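Local coordinates for protein serpin-12 (Manduca sexta, PDB 6CJ7) that probably inhibits serine proteases by the serpin mechanism and controls the prophenoloxidase activation system in larval hemolymph, at residues A[94-99]-A[168-173]; A[172-177]-A[323-328]. All coordinates share one frame; numbering follows the deposited sequence.

Interaction 1. Residues A[94-99]-A[168-173]; sequences KTANNV and VNAVYF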
# COMPACT_ATOMS: atom_id res chain seq x y z
N LYS A 94 -10.55 -3.06 1.49
CA LYS A 94 -10.64 -3.53 2.87
C LYS A 94 -9.34 -3.20 3.58
O LYS A 94 -8.26 -3.57 3.10
CB LYS A 94 -10.91 -5.04 2.94
CG LYS A 94 -12.24 -5.49 2.38
CD LYS A 94 -13.38 -5.02 3.26
CE LYS A 94 -14.71 -5.59 2.80
NZ LYS A 94 -15.80 -5.21 3.74
N THR A 95 -9.44 -2.50 4.70
CA THR A 95 -8.25 -2.16 5.47
C THR A 95 -8.36 -2.79 6.85
O THR A 95 -9.45 -2.95 7.40
CB THR A 95 -8.06 -0.64 5.61
OG1 THR A 95 -9.23 -0.07 6.20
CG2 THR A 95 -7.82 -0.01 4.24
N ALA A 96 -7.21 -3.17 7.40
CA ALA A 96 -7.13 -3.67 8.77
C ALA A 96 -5.95 -2.99 9.45
O ALA A 96 -4.79 -3.31 9.16
CB ALA A 96 -6.99 -5.19 8.81
N ASN A 97 -6.25 -2.05 10.35
CA ASN A 97 -5.23 -1.32 11.10
C ASN A 97 -5.44 -1.59 12.58
O ASN A 97 -6.56 -1.51 13.08
CB ASN A 97 -5.32 0.19 10.83
CG ASN A 97 -5.37 0.52 9.34
OD1 ASN A 97 -4.42 0.22 8.61
ND2 ASN A 97 -6.46 1.14 8.89
N ASN A 98 -4.36 -1.94 13.29
CA ASN A 98 -4.52 -2.14 14.73
C ASN A 98 -3.17 -2.03 15.42
O ASN A 98 -2.11 -2.23 14.82
CB ASN A 98 -5.15 -3.51 15.04
CG ASN A 98 -6.10 -3.49 16.23
OD1 ASN A 98 -5.86 -2.81 17.24
ND2 ASN A 98 -7.18 -4.26 16.14
N VAL A 99 -3.22 -1.72 16.71
CA VAL A 99 -2.05 -1.71 17.59
C VAL A 99 -2.35 -2.70 18.70
O VAL A 99 -3.26 -2.47 19.52
CB VAL A 99 -1.76 -0.32 18.16
CG1 VAL A 99 -0.49 -0.34 19.02
CG2 VAL A 99 -1.64 0.72 17.06
N VAL A 168 -0.07 -3.71 13.11
CA VAL A 168 -0.48 -4.34 11.85
C VAL A 168 -1.25 -3.33 11.00
O VAL A 168 -2.12 -2.60 11.49
CB VAL A 168 -1.33 -5.62 12.06
CG1 VAL A 168 -0.57 -6.65 12.83
CG2 VAL A 168 -2.65 -5.32 12.74
N ASN A 169 -0.91 -3.28 9.72
CA ASN A 169 -1.64 -2.44 8.77
C ASN A 169 -1.70 -3.23 7.47
O ASN A 169 -0.66 -3.48 6.85
CB ASN A 169 -0.95 -1.09 8.56
CG ASN A 169 -0.92 -0.27 9.84
OD1 ASN A 169 0.00 -0.41 10.66
ND2 ASN A 169 -1.94 0.56 10.02
N ALA A 170 -2.90 -3.66 7.12
CA ALA A 170 -3.10 -4.54 5.97
C ALA A 170 -4.12 -3.91 5.04
O ALA A 170 -5.01 -3.16 5.48
CB ALA A 170 -3.56 -5.91 6.43
N VAL A 171 -4.01 -4.20 3.75
CA VAL A 171 -4.97 -3.64 2.80
C VAL A 171 -5.17 -4.62 1.65
O VAL A 171 -4.21 -5.25 1.17
CB VAL A 171 -4.54 -2.25 2.29
CG1 VAL A 171 -3.25 -2.32 1.52
CG2 VAL A 171 -5.65 -1.63 1.45
N TYR A 172 -6.43 -4.77 1.23
CA TYR A 172 -6.82 -5.60 0.09
C TYR A 172 -7.67 -4.76 -0.85
O TYR A 172 -8.59 -4.08 -0.40
CB TYR A 172 -7.62 -6.82 0.55
CG TYR A 172 -8.38 -7.53 -0.54
CD1 TYR A 172 -7.70 -8.23 -1.53
CD2 TYR A 172 -9.76 -7.55 -0.56
CE1 TYR A 172 -8.39 -8.91 -2.54
CE2 TYR A 172 -10.47 -8.23 -1.57
CZ TYR A 172 -9.77 -8.90 -2.54
OH TYR A 172 -10.45 -9.58 -3.53
N PHE A 173 -7.37 -4.82 -2.15
CA PHE A 173 -8.22 -4.14 -3.13
C PHE A 173 -8.54 -5.06 -4.29
O PHE A 173 -7.65 -5.69 -4.86
CB PHE A 173 -7.57 -2.87 -3.69
CG PHE A 173 -8.46 -2.11 -4.63
CD1 PHE A 173 -8.37 -2.28 -6.01
CD2 PHE A 173 -9.41 -1.23 -4.14
CE1 PHE A 173 -9.20 -1.60 -6.88
CE2 PHE A 173 -10.25 -0.53 -5.01
CZ PHE A 173 -10.14 -0.71 -6.38
O HOH W 1 -4.10 -0.52 6.05
O HOH W 2 -0.70 -0.10 13.34
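The side chain of Asn97 crosses that of Asn169 at about a right angle, their amide planes turned 40° apart. Asn169 ND2 gives a hydrogen bond to Asn97 OD1 (2.9 Å), tilted away from the Asn97 carbonyl plane. Both side chains have CG anti to the carbonyl carbon, chi1 -50° for Asn97 and -63° for Asn169, which brings the amides together over a non-hydrogen-bonded pair. A water at 2.7 Å donates a second bond to Asn97 OD1 and another to Ala170 O, while Asn97 ND2 is taken up by Asp120 O. On the same face Thr95 CG2 meets Val171 CG2 at 3.9 Å, two branched side chains suited to an extended backbone.

The strands run antiparallel, and Lys94, Ala96 and Asn98 form hydrogen-bonded pairs with Tyr172, Ala170 and Val168, as in Ala170 N to Ala96 O (2.8 Å). On their face the small CB atoms of Ala96 and Ala170, 4.2 Å apart, let helix 131-145 settle close, through Trp141 and Ile142. Asn98 CB packs on Val168 CG2 (3.8 Å), while Asn98 OD1 accepts a hydrogen bond from Thr124 OG1 on strand 123-126. Lys94 CG meets the edge of the Tyr172 ring.

By serpin topology these correspond to strands 2 and 3 of sheet A, helix 131-145 matching helix F. The face with Asn169 and Val171, against helix 40-51 (helix B), is consistent with the shutter region; Asn169 O also accepts from His320 ND1. One direct amide bond and the water bridge thus add directional links to the backbone ladder and satisfy a buried oxygen.

Interaction 2. Residues A[172-177]-A[323-328]; sequences YFKGLW and VLTIDE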
# COMPACT_ATOMS: atom_id res chain seq x y z
N TYR A 172 -6.43 -4.77 1.23
CA TYR A 172 -6.82 -5.60 0.09
C TYR A 172 -7.67 -4.76 -0.85
O TYR A 172 -8.59 -4.08 -0.40
CB TYR A 172 -7.62 -6.82 0.55
CG TYR A 172 -8.38 -7.53 -0.54
CD1 TYR A 172 -7.70 -8.23 -1.53
CD2 TYR A 172 -9.76 -7.55 -0.56
CE1 TYR A 172 -8.39 -8.91 -2.54
CE2 TYR A 172 -10.47 -8.23 -1.57
CZ TYR A 172 -9.77 -8.90 -2.54
OH TYR A 172 -10.45 -9.58 -3.53
N PHE A 173 -7.37 -4.82 -2.15
CA PHE A 173 -8.22 -4.14 -3.13
C PHE A 173 -8.54 -5.06 -4.29
O PHE A 173 -7.65 -5.69 -4.86
CB PHE A 173 -7.57 -2.87 -3.69
CG PHE A 173 -8.46 -2.11 -4.63
CD1 PHE A 173 -8.37 -2.28 -6.01
CD2 PHE A 173 -9.41 -1.23 -4.14
CE1 PHE A 173 -9.20 -1.60 -6.88
CE2 PHE A 173 -10.25 -0.53 -5.01
CZ PHE A 173 -10.14 -0.71 -6.38
N LYS A 174 -9.83 -5.12 -4.64
CA LYS A 174 -10.27 -5.70 -5.91
C LYS A 174 -11.42 -4.83 -6.38
O LYS A 174 -12.45 -4.76 -5.72
CB LYS A 174 -10.71 -7.15 -5.75
CG LYS A 174 -10.77 -7.95 -7.08
CD LYS A 174 -11.99 -7.64 -7.90
CE LYS A 174 -11.89 -8.28 -9.28
NZ LYS A 174 -12.95 -7.74 -10.16
N GLY A 175 -11.24 -4.15 -7.52
CA GLY A 175 -12.22 -3.20 -8.00
C GLY A 175 -12.96 -3.72 -9.22
O GLY A 175 -12.68 -4.79 -9.76
N LEU A 176 -13.95 -2.93 -9.63
CA LEU A 176 -14.73 -3.19 -10.83
C LEU A 176 -14.44 -2.06 -11.81
O LEU A 176 -14.60 -0.89 -11.48
CB LEU A 176 -16.22 -3.24 -10.49
CG LEU A 176 -17.19 -3.76 -11.55
CD1 LEU A 176 -17.51 -5.21 -11.28
CD2 LEU A 176 -18.46 -2.92 -11.54
N TRP A 177 -13.99 -2.41 -13.02
CA TRP A 177 -13.72 -1.38 -14.00
C TRP A 177 -15.00 -0.62 -14.35
O TRP A 177 -16.11 -1.17 -14.33
CB TRP A 177 -13.13 -1.97 -15.28
CG TRP A 177 -11.86 -2.73 -15.08
CD1 TRP A 177 -11.68 -4.07 -15.30
CD2 TRP A 177 -10.59 -2.22 -14.67
NE1 TRP A 177 -10.39 -4.42 -15.04
CE2 TRP A 177 -9.69 -3.30 -14.66
CE3 TRP A 177 -10.12 -0.94 -14.30
CZ2 TRP A 177 -8.35 -3.16 -14.29
CZ3 TRP A 177 -8.79 -0.80 -13.93
CH2 TRP A 177 -7.91 -1.91 -13.94
N VAL A 323 -2.57 -6.68 -0.74
CA VAL A 323 -3.05 -7.60 -1.78
C VAL A 323 -3.81 -6.78 -2.82
O VAL A 323 -4.75 -6.06 -2.47
CB VAL A 323 -3.97 -8.70 -1.21
CG1 VAL A 323 -4.51 -9.57 -2.35
CG2 VAL A 323 -3.23 -9.58 -0.20
N LEU A 324 -3.42 -6.92 -4.09
CA LEU A 324 -4.11 -6.24 -5.19
C LEU A 324 -4.40 -7.27 -6.27
O LEU A 324 -3.48 -7.98 -6.70
CB LEU A 324 -3.26 -5.11 -5.77
CG LEU A 324 -3.79 -4.48 -7.05
CD1 LEU A 324 -5.07 -3.71 -6.73
CD2 LEU A 324 -2.73 -3.58 -7.67
N THR A 325 -5.65 -7.35 -6.70
CA THR A 325 -6.07 -8.30 -7.72
C THR A 325 -6.78 -7.53 -8.82
O THR A 325 -7.64 -6.69 -8.52
CB THR A 325 -7.02 -9.37 -7.15
OG1 THR A 325 -6.37 -10.07 -6.08
CG2 THR A 325 -7.42 -10.37 -8.23
N ILE A 326 -6.47 -7.83 -10.08
CA ILE A 326 -7.25 -7.29 -11.18
C ILE A 326 -7.73 -8.42 -12.07
O ILE A 326 -7.07 -9.46 -12.20
CB ILE A 326 -6.47 -6.23 -12.01
CG1 ILE A 326 -5.33 -6.83 -12.80
CG2 ILE A 326 -5.97 -5.09 -11.12
CD1 ILE A 326 -4.80 -5.86 -13.83
N ASP A 327 -8.89 -8.23 -12.69
CA ASP A 327 -9.40 -9.15 -13.71
C ASP A 327 -10.31 -8.36 -14.64
O ASP A 327 -10.29 -7.13 -14.65
CB ASP A 327 -10.06 -10.39 -13.07
CG ASP A 327 -11.32 -10.08 -12.27
OD1 ASP A 327 -11.94 -9.01 -12.45
OD2 ASP A 327 -11.71 -10.94 -11.45
N GLU A 328 -11.11 -9.08 -15.44
CA GLU A 328 -11.85 -8.43 -16.52
C GLU A 328 -13.09 -7.66 -16.06
O GLU A 328 -13.64 -6.89 -16.85
CB GLU A 328 -12.31 -9.46 -17.55
CG GLU A 328 -11.22 -10.16 -18.36
CD GLU A 328 -10.71 -11.44 -17.70
OE1 GLU A 328 -10.09 -12.25 -18.42
OE2 GLU A 328 -10.89 -11.65 -16.48
O HOH W 3 -8.88 -11.40 -4.95
O HOH W 4 -9.09 -4.57 -9.22
O HOH W 5 -9.95 -5.26 -11.89
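Strands 172-174 and 323-326 run side by side and parallel, their directions only 7° apart. Phe173 sits between two backbone bonds: its N reaches Val323 O at 2.9 Å, and its O receives Thr325 N at a longer 3.2 Å. The edge of the Tyr172 ring presents CD1 to Val323 CG1 (3.6 Å), and a water joins Tyr172 OH to Thr325 OG1, which also bonds Ser276. On the other face Phe173 and Leu324 point the same way, with the Leu324 CD1 methyl at the ring edge. In the serpin fold these are the central strands of sheet A, between which the reactive-centre loop inserts on cleavage, and the paired ends here probably correspond to the breach. Beyond them Phe173 CZ comes so near that a CB on Gly175 would crowd it, which suits a residue without a side chain, and a water links Gly175 N to Thr325 O. Lys174, its long chain bent at chi2 (-78°), carries NZ to Asp327 OD1 in a 2.8 Å salt bridge, meeting it from above the carboxylate plane; Gly175 O accepts a second bond from NZ. Trp177 NE1 donates to Asp327 O at 2.7 Å, and the indole stacks on Phe227.

In the fold
From the N terminus, strand 92-102 supplies the first half of interaction 1. The chain then passes through helix 109-118, strand 123-126 and helix 131-145 before strand 165-174 returns antiparallel and closes that loop. The same strand continues directly into interaction 2, which closes a longer, strand-rich excursion when 317-326 arrives parallel to it. The two loops therefore follow one another, meeting at Tyr172 and Phe173, with neither nested nor crossed. Strand 165-174 is the shared middle strand, and a probable hydrogen bond from Val323 N to Val171 O carries the second pairing back beside the first. Soon after 323-328 comes the unmodelled 332-346, which probably covers much of the reactive-centre loop.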